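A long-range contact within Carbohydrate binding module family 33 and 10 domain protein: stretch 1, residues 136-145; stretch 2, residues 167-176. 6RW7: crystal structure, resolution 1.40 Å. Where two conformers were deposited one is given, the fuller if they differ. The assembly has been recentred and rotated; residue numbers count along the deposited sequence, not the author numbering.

Stretch 1 (136-145) FEDQPFCDES
Stretch 2, residues 167-176: NVTCNVPSRS

Stretch 1 runs as loop from Phe 136 to Phe 141 and then as strand from Cys 142 to Ser 145; stretch 2 is strand from Asn 167 to Val 172, then loop to Ser 176. The two strands run roughly antiparallel, their N-to-C directions 152° apart, and their axes come no closer than 7.4 Å. No direct backbone hydrogen bond joins them, and the register is set by CA-CA distances of 5.6 Å for Cys 142 to Cys 170, 6.9 Å for Phe 141 to Val 172 and 7.8 Å for Glu 144 to Val 168. Strand phi/psi values are extended, for example -145/127 at Cys 142 and -133/152 at Cys 170; Phe 141, just before its strand, turns at -86/-17, whereas Pro 173 continues extended at -61/153.

The closest CA pair carries the covalent link: SG of Cys 142 (chi1 t, -175°) bonds SG of Cys 170 (chi1 m, -66°) at 2.1 Å with chi3 -74°, each CA-to-CB bond pointing toward the other stretch. Next along, Val 168 (chi1 t) brings CG1 to 4.1 Å from Glu 144 CG, so the aliphatic part of the glutamate (chi1 m, chi2 m, chi3 -10°) packs on the valine. Its carboxylate reaches the other strand through a water that donates to both Glu 144 OE2 and Thr 169 O, 2.7 Å each, a side-chain-to-backbone bridge. A second water spans the gap near Phe 141, donating to Phe 141 O at 3.0 Å and accepting from Asn 171 N at 2.9 Å; this water links two backbone groups that are too far apart to pair directly.

Phe 141 (chi1 p, 72°; chi2 85°) has the largest area covered by the other stretch. Pro 173, ring pucker C-gamma exo, lies over one face: its CD is 3.9 Å from the ring centroid, 28° off the normal, a CH-pi contact, and 3.6 Å from Phe 141 CD1. Phe 141 CE1 also meets Cys 170 CB at 4.0 Å and Val 172 CG2 at 4.1 Å, extending the apolar patch beside the disulfide.

At the far end, Arg 175 (m, m, t, chi4 -85°) reaches back to Glu 137 (m, t, chi3 -37°; one of two deposited conformers). Arg 175 NH2 lies 2.8 Å from Glu 137 OE2 in a salt bridge, the oxygen near the guanidinium plane; the N-H...O angle of 143° makes the hydrogen bond weak. Arg 175 NH1 donates to Ser 174 O at 2.8 Å.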

# COMPACT_ATOMS: atom_id res chain seq x y z
N PHE A 136 -5.43 -11.26 6.64
CA PHE A 136 -5.27 -9.94 7.30
C PHE A 136 -6.09 -9.86 8.58
O PHE A 136 -7.15 -10.50 8.71
CB PHE A 136 -5.70 -8.80 6.37
CG PHE A 136 -4.66 -8.53 5.33
CD1 PHE A 136 -4.62 -9.23 4.12
CD2 PHE A 136 -3.69 -7.57 5.55
CE1 PHE A 136 -3.62 -9.01 3.19
CE2 PHE A 136 -2.69 -7.36 4.62
CZ PHE A 136 -2.67 -8.05 3.44
N GLU A 137 -5.57 -9.07 9.51
CA GLU A 137 -6.32 -8.67 10.72
C GLU A 137 -7.64 -8.00 10.29
O GLU A 137 -7.65 -7.27 9.26
CB GLU A 137 -5.49 -7.70 11.57
CG GLU A 137 -4.27 -8.32 12.19
CD GLU A 137 -3.65 -7.49 13.31
OE1 GLU A 137 -3.65 -6.22 13.19
OE2 GLU A 137 -3.16 -8.11 14.30
N ASP A 138 -8.69 -8.24 11.04
CA ASP A 138 -10.03 -7.70 10.72
C ASP A 138 -10.08 -6.19 10.92
O ASP A 138 -10.89 -5.58 10.25
CB ASP A 138 -11.09 -8.38 11.58
CG ASP A 138 -11.26 -9.85 11.22
OD1 ASP A 138 -10.88 -10.25 10.08
OD2 ASP A 138 -11.74 -10.59 12.09
N GLN A 139 -9.31 -5.65 11.85
CA GLN A 139 -9.32 -4.22 12.19
C GLN A 139 -7.97 -3.64 11.82
O GLN A 139 -6.93 -4.30 11.90
CB GLN A 139 -9.62 -4.01 13.68
CG GLN A 139 -11.01 -4.49 14.08
CD GLN A 139 -12.09 -3.66 13.44
OE1 GLN A 139 -11.98 -2.44 13.33
NE2 GLN A 139 -13.14 -4.32 12.98
N PRO A 140 -7.91 -2.34 11.48
CA PRO A 140 -6.62 -1.71 11.20
C PRO A 140 -5.77 -1.58 12.47
O PRO A 140 -6.32 -1.34 13.53
CB PRO A 140 -6.97 -0.33 10.64
CG PRO A 140 -8.41 -0.10 11.00
CD PRO A 140 -9.06 -1.45 11.27
N PHE A 141 -4.45 -1.66 12.33
CA PHE A 141 -3.52 -1.41 13.46
C PHE A 141 -3.22 0.09 13.58
O PHE A 141 -2.74 0.51 14.62
CB PHE A 141 -2.24 -2.22 13.30
CG PHE A 141 -1.30 -1.76 12.21
CD1 PHE A 141 -0.38 -0.76 12.43
CD2 PHE A 141 -1.31 -2.37 10.97
CE1 PHE A 141 0.51 -0.36 11.44
CE2 PHE A 141 -0.40 -2.01 9.98
CZ PHE A 141 0.48 -0.99 10.21
N CYS A 142 -3.50 0.87 12.54
CA CYS A 142 -3.26 2.32 12.55
C CYS A 142 -4.37 2.96 11.73
O CYS A 142 -4.64 2.48 10.63
CB CYS A 142 -1.87 2.61 11.99
SG CYS A 142 -1.36 4.34 12.07
N ASP A 143 -5.06 3.94 12.30
CA ASP A 143 -6.21 4.59 11.64
C ASP A 143 -6.21 6.01 12.16
O ASP A 143 -6.58 6.22 13.33
CB ASP A 143 -7.51 3.82 11.90
CG ASP A 143 -8.73 4.44 11.25
OD1 ASP A 143 -8.60 5.47 10.58
OD2 ASP A 143 -9.79 3.93 11.46
N GLU A 144 -5.65 6.92 11.37
CA GLU A 144 -5.41 8.31 11.79
C GLU A 144 -6.20 9.21 10.86
O GLU A 144 -5.92 9.19 9.64
CB GLU A 144 -3.93 8.61 11.80
CG GLU A 144 -3.18 7.77 12.82
CD GLU A 144 -3.51 8.01 14.28
OE1 GLU A 144 -4.22 9.00 14.61
OE2 GLU A 144 -3.09 7.17 15.11
N SER A 145 -7.07 10.03 11.43
CA SER A 145 -7.89 10.98 10.65
C SER A 145 -7.59 12.43 11.06
O SER A 145 -7.08 12.70 12.18
CB SER A 145 -9.34 10.64 10.77
OG SER A 145 -9.82 10.86 12.08
N ASN A 167 3.29 12.10 5.95
CA ASN A 167 4.01 11.24 6.91
C ASN A 167 3.04 10.86 8.03
O ASN A 167 2.43 11.76 8.63
CB ASN A 167 5.25 11.94 7.48
CG ASN A 167 6.21 12.44 6.43
OD1 ASN A 167 6.45 11.77 5.42
ND2 ASN A 167 6.78 13.62 6.66
N VAL A 168 2.83 9.57 8.25
CA VAL A 168 1.93 9.08 9.33
C VAL A 168 2.78 8.25 10.27
O VAL A 168 3.43 7.32 9.79
CB VAL A 168 0.80 8.18 8.83
CG1 VAL A 168 -0.26 8.00 9.90
CG2 VAL A 168 0.20 8.57 7.51
N THR A 169 2.65 8.48 11.58
CA THR A 169 3.35 7.67 12.59
C THR A 169 2.38 6.64 13.16
O THR A 169 1.25 7.02 13.54
CB THR A 169 3.98 8.59 13.63
OG1 THR A 169 4.85 9.46 12.91
CG2 THR A 169 4.76 7.82 14.68
N CYS A 170 2.79 5.37 13.19
CA CYS A 170 1.93 4.24 13.57
C CYS A 170 2.68 3.37 14.57
O CYS A 170 3.91 3.29 14.48
CB CYS A 170 1.56 3.39 12.36
SG CYS A 170 0.52 4.18 11.10
N ASN A 171 1.94 2.68 15.42
CA ASN A 171 2.48 1.60 16.28
C ASN A 171 2.32 0.28 15.52
O ASN A 171 1.21 -0.27 15.50
CB ASN A 171 1.76 1.57 17.62
CG ASN A 171 2.30 0.52 18.56
OD1 ASN A 171 3.46 0.13 18.47
ND2 ASN A 171 1.45 0.04 19.45
N VAL A 172 3.39 -0.22 14.93
CA VAL A 172 3.36 -1.48 14.15
C VAL A 172 3.35 -2.65 15.12
O VAL A 172 4.19 -2.71 16.01
CB VAL A 172 4.55 -1.54 13.18
CG1 VAL A 172 4.54 -2.83 12.39
CG2 VAL A 172 4.52 -0.36 12.21
N PRO A 173 2.39 -3.59 14.98
CA PRO A 173 2.33 -4.76 15.85
C PRO A 173 3.58 -5.63 15.75
O PRO A 173 4.24 -5.67 14.71
CB PRO A 173 1.11 -5.54 15.33
CG PRO A 173 0.25 -4.50 14.66
CD PRO A 173 1.24 -3.53 14.06
N SER A 174 3.86 -6.34 16.83
CA SER A 174 4.98 -7.31 16.88
C SER A 174 4.68 -8.39 15.85
O SER A 174 3.55 -8.94 15.84
CB SER A 174 5.16 -7.95 18.22
OG SER A 174 5.47 -6.99 19.21
N ARG A 175 5.66 -8.68 15.01
CA ARG A 175 5.56 -9.71 13.97
C ARG A 175 6.93 -10.34 13.81
O ARG A 175 7.95 -9.70 14.21
CB ARG A 175 5.11 -9.13 12.63
CG ARG A 175 3.64 -8.72 12.56
CD ARG A 175 2.71 -9.91 12.63
NE ARG A 175 1.29 -9.60 12.51
CZ ARG A 175 0.49 -9.23 13.49
NH1 ARG A 175 0.95 -9.06 14.72
NH2 ARG A 175 -0.79 -9.04 13.22
N SER A 176 6.92 -11.55 13.28
CA SER A 176 8.14 -12.29 12.89
C SER A 176 8.03 -12.77 11.44
O SER A 176 6.95 -13.17 11.02
CB SER A 176 8.37 -13.45 13.84
OG SER A 176 8.48 -12.94 15.16
O HOH W 1 -0.95 2.79 15.24
O HOH W 2 -0.55 6.35 15.43